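Local coordinates for protein tryptophan decarboxylase 1 (Oryza sativa subsp. japonica, PDB 6KHO) that catalyses the pyridoxal 5'-phosphate-dependent decarboxylation of L-tryptophan to tryptamine, and of 5-hydroxy-L-tryptophan to serotonin, working as a homodimer, at residues 116-127 with 380-391; 127-136 with 364-374. All coordinates share one frame; numbering follows the deposited sequence.

Contact 1: residues 116-127 with 380-391; sequences DLIASAMNTVGF and VGRRFRGLKLWM. With PLP (pyridoxal-5'-phosphate), chain J.
The phosphate-binding loop of the PLP site and the start of helix 386-420 run back along helix 110-122 and the loop after it, and a salt-bridge network centred on D116 ties the two together. K388, straight beyond CG, lays its CD and CE along the D116 carboxylate and brings NZ 2.8 Å from D116 OD2, meeting it from above the carboxylate plane. R383 is the second cation of the network; its guanidinium stands nearly perpendicular to the carboxylate (84°), and NH2 makes only a weak, 3.4 Å bond to D116 OD1. The bend in the R383 chain at CG-CD (chi3 54°) turns the group back to helix 110-122, where NH1 donates to S120 OG at 3.0 Å; NH1 also reaches the carbonyl of L336 of the second subunit. K388 NZ also bonds to the carbonyl oxygens of C335 and D337.

Next to it the helices pack antiparallel, axes 8.7 Å apart. L387 CD2 presses on I118 CG2 at 3.7 Å, while the thioether methyl of M122 touches the F384 ring at its edge. A chi1 of -172° swings the F384 ring away from its own N and past A119 toward that methyl.

In this group II decarboxylase the other end of the contact grips the phosphate of a PLP lodged between the subunits. G381 N donates almost straight to PLP O3P, 2.7 Å, and V380 N makes a longer bond to O2P; S176 and T175 of the second subunit bind the same PLP. F127 CB sits 3.8 Å from V380 CG1, and V125 CG1 lies against G381 CA. Between these, G126 N donates to R382 O at 3.1 Å, in the carbonyl plane, pinning the loops together.

Contact 2: residues 127-136 with 364-374; sequences FTWQASPAAT and ASDSGEVTDLK
V370 sets its CG1 methyl over one face of the W129 indole, 3.7 Å from the centroid of the five-membered ring and 15° off the normal, a CH-pi contact. P133 CG sits on the opposite face, so the indole is sandwiched. A364 CB reaches the six-membered part, 3.5 Å from W129 CE3. Chi1 of 176° sends the indole away from its own backbone N and into this slot, and NE1 bonds to E137. Replacing W129 by alanine is likely to open a gap between V370 and P133 and leave the E137 carboxylate without its indole donor.

W129 begins a type I beta turn ending at S132, just ahead of helix 133-149. D372 holds the turn's first residue: OD1 takes the W129 N-H at 2.9 Å through its anti lone pair, its side chain lying beside that of T128, whose OG1 accepts from A131 N in an ST motif. Two residues before W129, F127 O accepts from K374 N at 3.2 Å, and the aliphatic CG of K374 passes close to the same oxygen before NZ turns off to T355 O.

Around Q130 and S365 the fit loosens and water bridges the segments. Q130 is linked to helix 363-366 through water 5, which accepts from Q130 NE2 (2.7 Å) and A364 N, while water 4 joins Q130 N to S365 OG. Beyond them, D366 to E369 lie on the exposed surface of the dimer.

Coming from the N terminus, the chain runs down helix 110-122, passes through the loop with F127, and enters helix 133-149. It then lays down all seven strands of the large mixed sheet, with their helices, before returning. Contact 2 closes first on the way back, joining 127-136 to 364-374 across 227 residues; contact 1 follows, bringing 380-391 to 116-127, so the smaller loop sits within the larger one. F127 belongs to both, and the two also touch where F384 CE1 packs on A135 CA at 3.6 Å. Together they tie consecutive helices 110-122 and 133-149 to the consecutive helices 363-366 and 386-420, beside the second subunit.

Contact 1: residues 116-127 with 380-391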
loop_
_atom_site.group_PDB
_atom_site.type_symbol
_atom_site.label_atom_id
_atom_site.label_comp_id
_atom_site.label_asym_id
_atom_site.label_seq_id
_atom_site.Cartn_x
_atom_site.Cartn_y
_atom_site.Cartn_z
ATOM N N ASP A 116 10.010 1.337 -11.186
ATOM C CA ASP A 116 8.831 1.938 -10.579
ATOM C C ASP A 116 8.294 3.096 -11.403
ATOM O O ASP A 116 7.076 3.297 -11.452
ATOM C CB ASP A 116 9.107 2.395 -9.154
ATOM C CG ASP A 116 8.324 1.571 -8.142
ATOM O OD1 ASP A 116 7.700 0.554 -8.560
ATOM O OD2 ASP A 116 8.314 1.928 -6.947
ATOM N N LEU A 117 9.172 3.858 -12.054
ATOM C CA LEU A 117 8.714 4.899 -12.971
ATOM C C LEU A 117 7.890 4.308 -14.110
ATOM O O LEU A 117 6.815 4.822 -14.452
ATOM C CB LEU A 117 9.922 5.669 -13.511
ATOM C CG LEU A 117 9.788 6.575 -14.734
ATOM C CD1 LEU A 117 8.802 7.706 -14.495
ATOM C CD2 LEU A 117 11.173 7.119 -15.115
ATOM N N ILE A 118 8.371 3.218 -14.705
ATOM C CA ILE A 118 7.624 2.590 -15.791
ATOM C C ILE A 118 6.273 2.080 -15.287
ATOM O O ILE A 118 5.239 2.268 -15.942
ATOM C CB ILE A 118 8.480 1.488 -16.442
ATOM C CG1 ILE A 118 9.649 2.158 -17.186
ATOM C CG2 ILE A 118 7.645 0.664 -17.415
ATOM C CD1 ILE A 118 10.780 1.217 -17.640
ATOM N N ALA A 119 6.247 1.486 -14.090
ATOM C CA ALA A 119 4.985 0.989 -13.558
ATOM C C ALA A 119 4.007 2.130 -13.310
ATOM O O ALA A 119 2.810 2.002 -13.600
ATOM C CB ALA A 119 5.232 0.187 -12.278
ATOM N N SER A 120 4.508 3.269 -12.813
ATOM C CA SER A 120 3.649 4.425 -12.554
ATOM C C SER A 120 3.060 4.987 -13.835
ATOM O O SER A 120 1.955 5.536 -13.819
ATOM C CB SER A 120 4.435 5.545 -11.862
ATOM O OG SER A 120 4.794 5.197 -10.554
ATOM N N ALA A 121 3.787 4.883 -14.948
ATOM C CA ALA A 121 3.282 5.459 -16.186
ATOM C C ALA A 121 2.267 4.547 -16.861
ATOM O O ALA A 121 1.242 5.018 -17.376
ATOM C CB ALA A 121 4.449 5.760 -17.128
ATOM N N MET A 122 2.544 3.243 -16.895
ATOM C CA MET A 122 1.568 2.310 -17.441
ATOM C C MET A 122 0.329 2.245 -16.554
ATOM O O MET A 122 -0.804 2.168 -17.056
ATOM C CB MET A 122 2.220 0.938 -17.607
ATOM C CG MET A 122 3.371 1.010 -18.632
ATOM S SD MET A 122 4.001 -0.605 -19.111
ATOM C CE MET A 122 4.290 -1.337 -17.506
ATOM N N ASN A 123 0.538 2.285 -15.239
ATOM C CA ASN A 123 -0.521 2.491 -14.253
ATOM C C ASN A 123 -1.625 1.441 -14.379
ATOM O O ASN A 123 -2.813 1.760 -14.320
ATOM C CB ASN A 123 -1.089 3.916 -14.369
ATOM C CG ASN A 123 -1.729 4.401 -13.076
ATOM O OD1 ASN A 123 -1.282 4.057 -11.977
ATOM N ND2 ASN A 123 -2.791 5.196 -13.204
ATOM N N THR A 124 -1.231 0.181 -14.577
ATOM C CA THR A 124 -2.208 -0.895 -14.582
ATOM C C THR A 124 -2.617 -1.225 -13.144
ATOM O O THR A 124 -1.885 -0.963 -12.185
ATOM C CB THR A 124 -1.652 -2.147 -15.295
ATOM O OG1 THR A 124 -0.472 -2.613 -14.616
ATOM C CG2 THR A 124 -1.311 -1.832 -16.781
ATOM N N VAL A 125 -3.814 -1.794 -12.998
ATOM C CA VAL A 125 -4.360 -2.169 -11.695
ATOM C C VAL A 125 -4.588 -3.682 -11.705
ATOM O O VAL A 125 -5.509 -4.171 -12.369
ATOM C CB VAL A 125 -5.656 -1.410 -11.378
ATOM C CG1 VAL A 125 -6.140 -1.735 -9.962
ATOM C CG2 VAL A 125 -5.449 0.103 -11.549
ATOM N N GLY A 126 -3.761 -4.421 -10.976
ATOM C CA GLY A 126 -3.731 -5.862 -11.156
ATOM C C GLY A 126 -4.502 -6.704 -10.157
ATOM O O GLY A 126 -3.956 -7.684 -9.651
ATOM N N PHE A 127 -5.770 -6.364 -9.893
ATOM C CA PHE A 127 -6.550 -7.127 -8.921
ATOM C C PHE A 127 -6.762 -8.571 -9.381
ATOM O O PHE A 127 -6.794 -9.492 -8.558
ATOM C CB PHE A 127 -7.897 -6.453 -8.640
ATOM C CG PHE A 127 -8.487 -5.657 -9.790
ATOM C CD1 PHE A 127 -9.024 -6.283 -10.906
ATOM C CD2 PHE A 127 -8.599 -4.278 -9.695
ATOM C CE1 PHE A 127 -9.607 -5.530 -11.939
ATOM C CE2 PHE A 127 -9.175 -3.520 -10.712
ATOM C CZ PHE A 127 -9.680 -4.140 -11.839
ATOM N N VAL A 380 -8.244 -4.342 -3.036
ATOM C CA VAL A 380 -8.615 -4.877 -4.345
ATOM C C VAL A 380 -7.544 -4.480 -5.357
ATOM O O VAL A 380 -6.808 -5.340 -5.852
ATOM C CB VAL A 380 -10.014 -4.405 -4.785
ATOM C CG1 VAL A 380 -10.442 -5.104 -6.088
ATOM C CG2 VAL A 380 -11.037 -4.690 -3.689
ATOM N N GLY A 381 -7.432 -3.178 -5.653
ATOM C CA GLY A 381 -6.432 -2.719 -6.600
ATOM C C GLY A 381 -5.013 -2.880 -6.081
ATOM O O GLY A 381 -4.769 -3.062 -4.886
ATOM N N ARG A 382 -4.051 -2.823 -7.006
ATOM C CA ARG A 382 -2.640 -2.951 -6.656
ATOM C C ARG A 382 -1.786 -2.497 -7.833
ATOM O O ARG A 382 -2.161 -2.706 -8.990
ATOM C CB ARG A 382 -2.281 -4.400 -6.272
ATOM C CG ARG A 382 -2.636 -5.457 -7.338
ATOM C CD ARG A 382 -2.854 -6.850 -6.724
ATOM N NE ARG A 382 -1.867 -7.142 -5.692
ATOM C CZ ARG A 382 -0.631 -7.562 -5.946
ATOM N NH1 ARG A 382 -0.246 -7.755 -7.204
ATOM N NH2 ARG A 382 0.210 -7.797 -4.949
ATOM N N ARG A 383 -0.644 -1.880 -7.514
ATOM C CA ARG A 383 0.385 -1.480 -8.464
ATOM C C ARG A 383 1.140 -2.696 -8.995
ATOM O O ARG A 383 1.169 -3.765 -8.386
ATOM C CB ARG A 383 1.416 -0.551 -7.805
ATOM C CG ARG A 383 0.970 0.873 -7.587
ATOM C CD ARG A 383 2.086 1.685 -6.900
ATOM N NE ARG A 383 3.351 1.613 -7.632
ATOM C CZ ARG A 383 3.695 2.425 -8.619
ATOM N NH1 ARG A 383 2.872 3.401 -9.020
ATOM N NH2 ARG A 383 4.874 2.266 -9.205
ATOM N N PHE A 384 1.796 -2.489 -10.136
ATOM C CA PHE A 384 2.714 -3.451 -10.749
ATOM C C PHE A 384 4.074 -3.377 -10.037
ATOM O O PHE A 384 5.068 -2.880 -10.569
ATOM C CB PHE A 384 2.815 -3.129 -12.238
ATOM C CG PHE A 384 3.574 -4.140 -13.066
ATOM C CD1 PHE A 384 4.114 -5.292 -12.504
ATOM C CD2 PHE A 384 3.751 -3.912 -14.422
ATOM C CE1 PHE A 384 4.809 -6.199 -13.286
ATOM C CE2 PHE A 384 4.445 -4.812 -15.212
ATOM C CZ PHE A 384 4.979 -5.951 -14.645
ATOM N N ARG A 385 4.103 -3.877 -8.792
ATOM C CA ARG A 385 5.336 -3.857 -8.000
ATOM C C ARG A 385 6.340 -4.901 -8.441
ATOM O O ARG A 385 7.526 -4.768 -8.128
ATOM C CB ARG A 385 5.061 -4.099 -6.513
ATOM C CG ARG A 385 4.135 -3.106 -5.874
ATOM C CD ARG A 385 4.273 -3.074 -4.335
ATOM N NE ARG A 385 3.894 -1.728 -3.956
ATOM C CZ ARG A 385 2.664 -1.376 -3.611
ATOM N NH1 ARG A 385 1.721 -2.311 -3.504
ATOM N NH2 ARG A 385 2.395 -0.090 -3.352
ATOM N N GLY A 386 5.890 -5.948 -9.127
ATOM C CA GLY A 386 6.819 -6.969 -9.577
ATOM C C GLY A 386 7.874 -6.433 -10.521
ATOM O O GLY A 386 8.983 -6.964 -10.573
ATOM N N LEU A 387 7.559 -5.358 -11.253
ATOM C CA LEU A 387 8.458 -4.887 -12.298
ATOM C C LEU A 387 9.790 -4.423 -11.716
ATOM O O LEU A 387 10.860 -4.824 -12.196
ATOM C CB LEU A 387 7.785 -3.771 -13.103
ATOM C CG LEU A 387 8.564 -3.284 -14.329
ATOM C CD1 LEU A 387 8.796 -4.429 -15.310
ATOM C CD2 LEU A 387 7.825 -2.146 -15.020
ATOM N N LYS A 388 9.755 -3.579 -10.678
ATOM C CA LYS A 388 11.015 -3.055 -10.156
ATOM C C LYS A 388 11.847 -4.157 -9.513
ATOM O O LYS A 388 13.077 -4.157 -9.633
ATOM C CB LYS A 388 10.766 -1.917 -9.162
ATOM C CG LYS A 388 10.035 -2.317 -7.886
ATOM C CD LYS A 388 9.802 -1.093 -7.009
ATOM C CE LYS A 388 8.714 -1.353 -5.973
ATOM N NZ LYS A 388 8.481 -0.138 -5.124
ATOM N N LEU A 389 11.195 -5.116 -8.843
ATOM C CA LEU A 389 11.946 -6.209 -8.226
ATOM C C LEU A 389 12.612 -7.090 -9.286
ATOM O O LEU A 389 13.782 -7.470 -9.142
ATOM C CB LEU A 389 11.024 -7.040 -7.334
ATOM C CG LEU A 389 11.736 -8.113 -6.517
ATOM C CD1 LEU A 389 12.951 -7.535 -5.784
ATOM C CD2 LEU A 389 10.753 -8.801 -5.540
ATOM N N TRP A 390 11.886 -7.413 -10.360
ATOM C CA TRP A 390 12.490 -8.164 -11.464
ATOM C C TRP A 390 13.622 -7.371 -12.118
ATOM O O TRP A 390 14.684 -7.924 -12.427
ATOM C CB TRP A 390 11.418 -8.528 -12.492
ATOM C CG TRP A 390 11.974 -9.022 -13.798
ATOM C CD1 TRP A 390 12.504 -10.255 -14.052
ATOM C CD2 TRP A 390 12.072 -8.279 -15.025
ATOM N NE1 TRP A 390 12.933 -10.324 -15.361
ATOM C CE2 TRP A 390 12.682 -9.125 -15.979
ATOM C CE3 TRP A 390 11.721 -6.976 -15.402
ATOM C CZ2 TRP A 390 12.922 -8.722 -17.297
ATOM C CZ3 TRP A 390 11.951 -6.575 -16.724
ATOM C CH2 TRP A 390 12.552 -7.451 -17.652
ATOM N N MET A 391 13.429 -6.067 -12.312
ATOM C CA MET A 391 14.465 -5.271 -12.972
ATOM C C MET A 391 15.756 -5.236 -12.160
ATOM O O MET A 391 16.855 -5.215 -12.728
ATOM C CB MET A 391 13.955 -3.862 -13.211
ATOM C CG MET A 391 13.059 -3.761 -14.425
ATOM S SD MET A 391 13.026 -2.064 -15.027
ATOM C CE MET A 391 12.074 -2.295 -16.526
HETATM N N1 PLP J . -15.370 0.919 -3.236
HETATM C C2 PLP J . -15.627 1.613 -4.396
HETATM C C2A PLP J . -16.866 2.468 -4.523
HETATM C C3 PLP J . -14.726 1.523 -5.445
HETATM O O3 PLP J . -14.986 2.222 -6.592
HETATM C C4 PLP J . -13.564 0.752 -5.330
HETATM C C4A PLP J . -12.326 1.220 -6.041
HETATM C C5 PLP J . -13.337 0.039 -4.165
HETATM C C6 PLP J . -14.241 0.133 -3.114
HETATM C C5A PLP J . -12.097 -0.827 -4.037
HETATM O O4P PLP J . -11.043 -0.073 -3.512
HETATM P P PLP J . -9.522 -0.569 -3.381
HETATM O O1P PLP J . -8.715 0.699 -3.260
HETATM O O2P PLP J . -9.448 -1.418 -2.131
HETATM O O3P PLP J . -9.046 -1.376 -4.562
HETATM O O HOH W 1 7.396 -1.619 -10.144
HETATM O O HOH W 2 0.960 -0.202 -11.784
HETATM O O HOH W 3 -1.334 -8.086 -9.909
#

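Contact 2: residues 127-136 with 364-374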
loop_
_atom_site.group_PDB
_atom_site.type_symbol
_atom_site.label_atom_id
_atom_site.label_comp_id
_atom_site.label_asym_id
_atom_site.label_seq_id
_atom_site.Cartn_x
_atom_site.Cartn_y
_atom_site.Cartn_z
ATOM N N PHE A 127 -5.770 -6.364 -9.893
ATOM C CA PHE A 127 -6.550 -7.127 -8.921
ATOM C C PHE A 127 -6.762 -8.571 -9.381
ATOM O O PHE A 127 -6.794 -9.492 -8.558
ATOM C CB PHE A 127 -7.897 -6.453 -8.640
ATOM C CG PHE A 127 -8.487 -5.657 -9.790
ATOM C CD1 PHE A 127 -9.024 -6.283 -10.906
ATOM C CD2 PHE A 127 -8.599 -4.278 -9.695
ATOM C CE1 PHE A 127 -9.607 -5.530 -11.939
ATOM C CE2 PHE A 127 -9.175 -3.520 -10.712
ATOM C CZ PHE A 127 -9.680 -4.140 -11.839
ATOM N N THR A 128 -6.920 -8.785 -10.687
ATOM C CA THR A 128 -7.002 -10.118 -11.265
ATOM C C THR A 128 -5.912 -10.281 -12.315
ATOM O O THR A 128 -5.373 -9.295 -12.851
ATOM C CB THR A 128 -8.372 -10.396 -11.917
ATOM O OG1 THR A 128 -8.599 -9.466 -12.983
ATOM C CG2 THR A 128 -9.526 -10.313 -10.889
ATOM N N TRP A 129 -5.596 -11.552 -12.593
ATOM C CA TRP A 129 -4.710 -11.894 -13.706
ATOM C C TRP A 129 -5.197 -11.260 -15.008
ATOM O O TRP A 129 -4.425 -10.622 -15.726
ATOM C CB TRP A 129 -4.616 -13.424 -13.825
ATOM C CG TRP A 129 -3.790 -13.910 -15.007
ATOM C CD1 TRP A 129 -2.457 -14.201 -15.010
ATOM C CD2 TRP A 129 -4.252 -14.148 -16.347
ATOM N NE1 TRP A 129 -2.053 -14.586 -16.278
ATOM C CE2 TRP A 129 -3.142 -14.580 -17.106
ATOM C CE3 TRP A 129 -5.505 -14.065 -16.966
ATOM C CZ2 TRP A 129 -3.237 -14.908 -18.468
ATOM C CZ3 TRP A 129 -5.597 -14.375 -18.335
ATOM C CH2 TRP A 129 -4.467 -14.789 -19.062
ATOM N N GLN A 130 -6.492 -11.385 -15.303
ATOM C CA GLN A 130 -7.022 -10.867 -16.557
ATOM C C GLN A 130 -6.889 -9.352 -16.647
ATOM O O GLN A 130 -6.669 -8.814 -17.747
ATOM C CB GLN A 130 -8.489 -11.273 -16.719
ATOM C CG GLN A 130 -9.085 -10.854 -18.063
ATOM C CD GLN A 130 -8.320 -11.431 -19.235
ATOM O OE1 GLN A 130 -7.375 -10.815 -19.761
ATOM N NE2 GLN A 130 -8.721 -12.621 -19.658
ATOM N N ALA A 131 -7.017 -8.658 -15.502
ATOM C CA ALA A 131 -6.852 -7.206 -15.411
ATOM C C ALA A 131 -5.522 -6.715 -15.941
ATOM O O ALA A 131 -5.412 -5.520 -16.251
ATOM C CB ALA A 131 -6.948 -6.726 -13.961
ATOM N N SER A 132 -4.492 -7.608 -16.018
ATOM C CA SER A 132 -3.219 -7.418 -16.718
ATOM C C SER A 132 -2.305 -8.627 -16.518
ATOM O O SER A 132 -1.562 -8.685 -15.524
ATOM C CB SER A 132 -2.502 -6.154 -16.233
ATOM O OG SER A 132 -1.438 -5.855 -17.111
ATOM N N PRO A 133 -2.327 -9.601 -17.438
ATOM C CA PRO A 133 -1.576 -10.847 -17.208
ATOM C C PRO A 133 -0.108 -10.658 -16.856
ATOM O O PRO A 133 0.367 -11.279 -15.901
ATOM C CB PRO A 133 -1.772 -11.592 -18.536
ATOM C CG PRO A 133 -3.173 -11.227 -18.926
ATOM C CD PRO A 133 -3.269 -9.732 -18.571
ATOM N N ALA A 134 0.614 -9.813 -17.592
ATOM C CA ALA A 134 2.040 -9.618 -17.332
ATOM C C ALA A 134 2.304 -9.146 -15.904
ATOM O O ALA A 134 3.307 -9.532 -15.304
ATOM C CB ALA A 134 2.623 -8.603 -18.339
ATOM N N ALA A 135 1.423 -8.312 -15.341
ATOM C CA ALA A 135 1.684 -7.777 -14.003
ATOM C C ALA A 135 1.658 -8.877 -12.953
ATOM O O ALA A 135 2.487 -8.892 -12.029
ATOM C CB ALA A 135 0.663 -6.689 -13.659
ATOM N N THR A 136 0.714 -9.805 -13.077
ATOM C CA THR A 136 0.613 -10.892 -12.113
ATOM C C THR A 136 1.670 -11.957 -12.367
ATOM O O THR A 136 2.307 -12.437 -11.425
ATOM C CB THR A 136 -0.796 -11.481 -12.170
ATOM O OG1 THR A 136 -1.720 -10.521 -11.623
ATOM C CG2 THR A 136 -0.877 -12.826 -11.408
ATOM N N ALA A 364 -10.511 -16.840 -16.958
ATOM C CA ALA A 364 -9.257 -17.298 -16.359
ATOM C C ALA A 364 -9.400 -17.519 -14.855
ATOM O O ALA A 364 -8.951 -18.543 -14.319
ATOM C CB ALA A 364 -8.138 -16.293 -16.651
ATOM N N SER A 365 -10.001 -16.558 -14.153
ATOM C CA SER A 365 -10.259 -16.731 -12.728
ATOM C C SER A 365 -11.123 -17.963 -12.458
ATOM O O SER A 365 -10.870 -18.713 -11.507
ATOM C CB SER A 365 -10.942 -15.480 -12.160
ATOM O OG SER A 365 -10.025 -14.414 -11.960
ATOM N N ASP A 366 -12.172 -18.164 -13.264
ATOM C CA ASP A 366 -13.071 -19.304 -13.070
ATOM C C ASP A 366 -12.351 -20.633 -13.250
ATOM O O ASP A 366 -12.749 -21.643 -12.658
ATOM C CB ASP A 366 -14.236 -19.242 -14.068
ATOM C CG ASP A 366 -15.277 -18.190 -13.716
ATOM O OD1 ASP A 366 -15.266 -17.686 -12.572
ATOM O OD2 ASP A 366 -16.105 -17.869 -14.604
ATOM N N SER A 367 -11.329 -20.663 -14.100
ATOM C CA SER A 367 -10.654 -21.908 -14.443
ATOM C C SER A 367 -9.826 -22.467 -13.295
ATOM O O SER A 367 -9.433 -23.637 -13.349
ATOM C CB SER A 367 -9.747 -21.685 -15.655
ATOM O OG SER A 367 -8.528 -21.079 -15.241
ATOM N N GLY A 368 -9.543 -21.673 -12.270
ATOM C CA GLY A 368 -8.654 -22.114 -11.217
ATOM C C GLY A 368 -7.184 -22.116 -11.584
ATOM O O GLY A 368 -6.362 -22.493 -10.752
ATOM N N GLU A 369 -6.815 -21.694 -12.790
ATOM C CA GLU A 369 -5.421 -21.836 -13.198
ATOM C C GLU A 369 -4.576 -20.601 -12.894
ATOM O O GLU A 369 -3.365 -20.638 -13.118
ATOM C CB GLU A 369 -5.326 -22.175 -14.693
ATOM C CG GLU A 369 -5.918 -23.552 -15.107
ATOM C CD GLU A 369 -5.183 -24.783 -14.512
ATOM O OE1 GLU A 369 -4.144 -24.641 -13.819
ATOM O OE2 GLU A 369 -5.664 -25.921 -14.745
ATOM N N VAL A 370 -5.173 -19.522 -12.381
ATOM C CA VAL A 370 -4.443 -18.315 -12.003
ATOM C C VAL A 370 -4.783 -17.981 -10.556
ATOM O O VAL A 370 -5.843 -18.346 -10.045
ATOM C CB VAL A 370 -4.776 -17.111 -12.927
ATOM C CG1 VAL A 370 -4.394 -17.417 -14.350
ATOM C CG2 VAL A 370 -6.282 -16.747 -12.838
ATOM N N THR A 371 -3.866 -17.283 -9.886
ATOM C CA THR A 371 -4.167 -16.692 -8.587
ATOM C C THR A 371 -4.381 -15.197 -8.789
ATOM O O THR A 371 -3.488 -14.502 -9.284
ATOM C CB THR A 371 -3.064 -16.953 -7.554
ATOM O OG1 THR A 371 -2.946 -18.358 -7.318
ATOM C CG2 THR A 371 -3.423 -16.297 -6.211
ATOM N N ASP A 372 -5.582 -14.719 -8.470
ATOM C CA ASP A 372 -5.853 -13.287 -8.489
ATOM C C ASP A 372 -5.340 -12.701 -7.184
ATOM O O ASP A 372 -5.751 -13.137 -6.099
ATOM C CB ASP A 372 -7.346 -13.019 -8.674
ATOM C CG ASP A 372 -7.879 -13.626 -9.961
ATOM O OD1 ASP A 372 -7.270 -13.381 -11.024
ATOM O OD2 ASP A 372 -8.892 -14.355 -9.913
ATOM N N LEU A 373 -4.413 -11.742 -7.283
ATOM C CA LEU A 373 -3.678 -11.342 -6.091
ATOM C C LEU A 373 -4.486 -10.440 -5.169
ATOM O O LEU A 373 -4.080 -10.242 -4.019
ATOM C CB LEU A 373 -2.345 -10.689 -6.478
ATOM C CG LEU A 373 -1.400 -11.727 -7.121
ATOM C CD1 LEU A 373 -0.154 -11.090 -7.732
ATOM C CD2 LEU A 373 -1.006 -12.819 -6.155
ATOM N N LYS A 374 -5.649 -9.950 -5.600
ATOM C CA LYS A 374 -6.581 -9.379 -4.631
ATOM C C LYS A 374 -6.954 -10.380 -3.536
ATOM O O LYS A 374 -7.323 -9.968 -2.429
ATOM C CB LYS A 374 -7.847 -8.895 -5.325
ATOM C CG LYS A 374 -8.681 -10.011 -5.948
ATOM C CD LYS A 374 -9.999 -9.436 -6.469
ATOM C CE LYS A 374 -10.924 -10.522 -6.969
ATOM N NZ LYS A 374 -11.497 -11.273 -5.803
HETATM O O HOH W 4 -8.003 -13.480 -13.950
HETATM O O HOH W 5 -10.359 -14.581 -18.852
HETATM O O HOH W 6 -3.967 -10.544 -9.899
#